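Local coordinates for low temperature requirement C protein (Listeria monocytogenes, PDB 1Y9I) that probably acts as a phosphatidylglycerophosphatase, a metal-binding lipid phosphatase, and forms a tetramer of helical subunits, at residues Arg15-Val23 with Ile69-Lys77. Sequence-based numbering, arbitrary orientation.
Sequences RSWLIERGV and IQLDVMAEK
The indole of W17 takes the I69 methyl CG2 on one face as a CH-pi contact: the carbon sits 3.6 Å from the centroid of the five-membered ring and 15° off its normal. W17 CH2 comes obliquely to within 3.4 Å of Q70 CA, and the Q70 side chain meets the ring edge in plane at CD; K13 adds a cation-pi contact, and V81 of a second subunit packs on W17. The guanidinium of R21 has V73 CG2 over one face, offset toward the rim, and the carboxylate of E76 at its edge. R21 NH1 reaches E76 OE1 and R21 NH2 reaches E76 OE2, both at 3.0 Å, an end-on two-nitrogen salt bridge. The planes are 66° apart, and both oxygens are approached from above the carboxylate plane. Bends at chi2 and chi3 carry the R21 chain past I69 CG2 to this position. R21 NE donates to a water, 2.9 Å away, that in turn donates to D72 OD2. V139 N binds E76 OE2; F142 N and L143 N hold D72, whose side chain is about 7 Å from the bound magnesium ion, consistent with a second-shell position. The last turn of helix 9-20 and R21 just past it, before the Schellman motif at G22, lie against helix 59-76 beside the binuclear metal site.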
loop_
_atom_site.group_PDB
_atom_site.type_symbol
_atom_site.label_atom_id
_atom_site.label_comp_id
_atom_site.label_asym_id
_atom_site.label_seq_id
_atom_site.Cartn_x
_atom_site.Cartn_y
_atom_site.Cartn_z
ATOM N N ARG A 15 -8.334 17.583 15.112
ATOM C CA ARG A 15 -9.760 17.632 15.414
ATOM C C ARG A 15 -10.398 18.988 15.111
ATOM O O ARG A 15 -11.442 19.056 14.464
ATOM C CB ARG A 15 -9.993 17.268 16.882
ATOM C CG ARG A 15 -9.696 15.812 17.230
ATOM C CD ARG A 15 -9.820 15.587 18.730
ATOM N NE ARG A 15 -9.657 14.187 19.123
ATOM C CZ ARG A 15 -10.583 13.247 18.953
ATOM N NH1 ARG A 15 -11.748 13.552 18.395
ATOM N NH2 ARG A 15 -10.345 12.001 19.345
ATOM N N SER A 16 -9.771 20.065 15.573
ATOM C CA SER A 16 -10.309 21.403 15.349
ATOM C C SER A 16 -10.290 21.817 13.882
ATOM O O SER A 16 -11.179 22.539 13.428
ATOM C CB SER A 16 -9.547 22.437 16.190
ATOM O OG SER A 16 -8.181 22.500 15.826
ATOM N N TRP A 17 -9.288 21.362 13.136
ATOM C CA TRP A 17 -9.209 21.726 11.729
ATOM C C TRP A 17 -10.314 21.039 10.937
ATOM O O TRP A 17 -10.895 21.634 10.033
ATOM C CB TRP A 17 -7.838 21.375 11.140
ATOM C CG TRP A 17 -7.362 22.395 10.135
ATOM C CD1 TRP A 17 -8.048 23.494 9.697
ATOM C CD2 TRP A 17 -6.097 22.423 9.465
ATOM N NE1 TRP A 17 -7.292 24.204 8.800
ATOM C CE2 TRP A 17 -6.087 23.570 8.637
ATOM C CE3 TRP A 17 -4.968 21.592 9.481
ATOM C CZ2 TRP A 17 -4.994 23.909 7.831
ATOM C CZ3 TRP A 17 -3.877 21.928 8.680
ATOM C CH2 TRP A 17 -3.901 23.079 7.866
ATOM N N LEU A 18 -10.597 19.781 11.270
ATOM C CA LEU A 18 -11.666 19.055 10.594
ATOM C C LEU A 18 -12.965 19.840 10.789
ATOM O O LEU A 18 -13.688 20.126 9.830
ATOM C CB LEU A 18 -11.828 17.649 11.186
ATOM C CG LEU A 18 -10.939 16.525 10.650
ATOM C CD1 LEU A 18 -11.082 15.288 11.526
ATOM C CD2 LEU A 18 -11.333 16.208 9.213
ATOM N N ILE A 19 -13.244 20.187 12.044
ATOM C CA ILE A 19 -14.448 20.936 12.398
ATOM C C ILE A 19 -14.474 22.281 11.681
ATOM O O ILE A 19 -15.509 22.697 11.162
ATOM C CB ILE A 19 -14.528 21.153 13.929
ATOM C CG1 ILE A 19 -14.729 19.800 14.620
ATOM C CG2 ILE A 19 -15.667 22.122 14.269
ATOM C CD1 ILE A 19 -14.675 19.846 16.129
ATOM N N GLU A 20 -13.328 22.950 11.647
ATOM C CA GLU A 20 -13.211 24.236 10.975
ATOM C C GLU A 20 -13.526 24.102 9.484
ATOM O O GLU A 20 -14.037 25.037 8.860
ATOM C CB GLU A 20 -11.798 24.796 11.173
ATOM C CG GLU A 20 -11.465 26.003 10.315
ATOM C CD GLU A 20 -10.133 26.632 10.684
ATOM O OE1 GLU A 20 -9.623 27.455 9.895
ATOM O OE2 GLU A 20 -9.597 26.310 11.766
ATOM N N ARG A 21 -13.224 22.937 8.914
ATOM C CA ARG A 21 -13.491 22.701 7.500
ATOM C C ARG A 21 -14.941 22.283 7.271
ATOM O O ARG A 21 -15.361 22.060 6.136
ATOM C CB ARG A 21 -12.533 21.641 6.941
ATOM C CG ARG A 21 -11.069 22.070 6.986
ATOM C CD ARG A 21 -10.833 23.358 6.192
ATOM N NE ARG A 21 -10.849 23.130 4.752
ATOM C CZ ARG A 21 -10.816 24.092 3.834
ATOM N NH1 ARG A 21 -10.772 25.367 4.200
ATOM N NH2 ARG A 21 -10.812 23.775 2.547
ATOM N N GLY A 22 -15.702 22.176 8.357
ATOM C CA GLY A 22 -17.108 21.827 8.247
ATOM C C GLY A 22 -17.489 20.381 8.489
ATOM O O GLY A 22 -18.609 19.982 8.179
ATOM N N VAL A 23 -16.576 19.591 9.044
ATOM C CA VAL A 23 -16.861 18.183 9.303
ATOM C C VAL A 23 -16.925 17.880 10.795
ATOM O O VAL A 23 -15.939 18.020 11.514
ATOM C CB VAL A 23 -15.799 17.271 8.649
ATOM C CG1 VAL A 23 -16.193 15.808 8.810
ATOM C CG2 VAL A 23 -15.662 17.619 7.174
ATOM N N ILE A 69 -5.430 18.537 4.718
ATOM C CA ILE A 69 -6.185 19.783 4.836
ATOM C C ILE A 69 -5.283 20.976 4.525
ATOM O O ILE A 69 -5.711 21.942 3.892
ATOM C CB ILE A 69 -6.777 19.957 6.249
ATOM C CG1 ILE A 69 -7.809 18.857 6.523
ATOM C CG2 ILE A 69 -7.443 21.329 6.366
ATOM C CD1 ILE A 69 -8.470 18.951 7.894
ATOM N N GLN A 70 -4.029 20.897 4.957
ATOM C CA GLN A 70 -3.070 21.971 4.710
ATOM C C GLN A 70 -2.958 22.253 3.216
ATOM O O GLN A 70 -2.922 23.412 2.795
ATOM C CB GLN A 70 -1.691 21.593 5.252
ATOM C CG GLN A 70 -0.599 22.623 4.971
ATOM C CD GLN A 70 -0.876 23.968 5.625
ATOM O OE1 GLN A 70 -1.672 24.771 5.127
ATOM N NE2 GLN A 70 -0.226 24.216 6.752
ATOM N N LEU A 71 -2.897 21.190 2.418
ATOM C CA LEU A 71 -2.796 21.331 0.974
ATOM C C LEU A 71 -4.071 21.923 0.372
ATOM O O LEU A 71 -3.995 22.773 -0.520
ATOM C CB LEU A 71 -2.458 19.975 0.327
ATOM C CG LEU A 71 -1.016 19.490 0.555
ATOM C CD1 LEU A 71 -0.855 18.033 0.082
ATOM C CD2 LEU A 71 -0.049 20.403 -0.193
ATOM N N ASP A 72 -5.236 21.485 0.847
ATOM C CA ASP A 72 -6.504 22.026 0.345
ATOM C C ASP A 72 -6.575 23.534 0.565
ATOM O O ASP A 72 -6.947 24.298 -0.334
ATOM C CB ASP A 72 -7.699 21.411 1.082
ATOM C CG ASP A 72 -7.962 19.982 0.691
ATOM O OD1 ASP A 72 -7.435 19.545 -0.351
ATOM O OD2 ASP A 72 -8.716 19.305 1.427
ATOM N N VAL A 73 -6.248 23.936 1.790
ATOM C CA VAL A 73 -6.274 25.334 2.207
ATOM C C VAL A 73 -5.316 26.183 1.384
ATOM O O VAL A 73 -5.654 27.293 0.973
ATOM C CB VAL A 73 -5.934 25.449 3.713
ATOM C CG1 VAL A 73 -5.819 26.914 4.129
ATOM C CG2 VAL A 73 -7.014 24.755 4.536
HETATM N N MSE A 74 -4.121 25.663 1.132
HETATM C CA MSE A 74 -3.149 26.397 0.334
HETATM C C MSE A 74 -3.670 26.558 -1.093
HETATM O O MSE A 74 -3.448 27.585 -1.735
HETATM C CB MSE A 74 -1.800 25.668 0.333
HETATM C CG MSE A 74 -1.077 25.731 1.665
HETATM SE SE MSE A 74 -0.737 27.576 2.180
HETATM C CE MSE A 74 0.673 27.285 3.481
ATOM N N ALA A 75 -4.378 25.544 -1.578
ATOM C CA ALA A 75 -4.943 25.576 -2.917
ATOM C C ALA A 75 -6.033 26.649 -3.003
ATOM O O ALA A 75 -6.141 27.362 -4.012
ATOM C CB ALA A 75 -5.519 24.204 -3.273
ATOM N N GLU A 76 -6.837 26.762 -1.948
ATOM C CA GLU A 76 -7.906 27.759 -1.907
ATOM C C GLU A 76 -7.331 29.168 -1.919
ATOM O O GLU A 76 -7.919 30.081 -2.499
ATOM C CB GLU A 76 -8.754 27.616 -0.644
ATOM C CG GLU A 76 -9.467 26.294 -0.481
ATOM C CD GLU A 76 -10.500 26.341 0.629
ATOM O OE1 GLU A 76 -10.209 26.935 1.691
ATOM O OE2 GLU A 76 -11.602 25.778 0.446
ATOM N N LYS A 77 -6.190 29.338 -1.258
ATOM C CA LYS A 77 -5.531 30.637 -1.168
ATOM C C LYS A 77 -4.652 30.953 -2.376
ATOM O O LYS A 77 -4.104 32.050 -2.474
ATOM C CB LYS A 77 -4.675 30.703 0.097
ATOM C CG LYS A 77 -5.453 30.648 1.399
ATOM C CD LYS A 77 -4.498 30.589 2.584
ATOM C CE LYS A 77 -5.243 30.483 3.904
ATOM N NZ LYS A 77 -4.297 30.274 5.039
HETATM O O HOH W 1 -10.518 20.812 3.020
#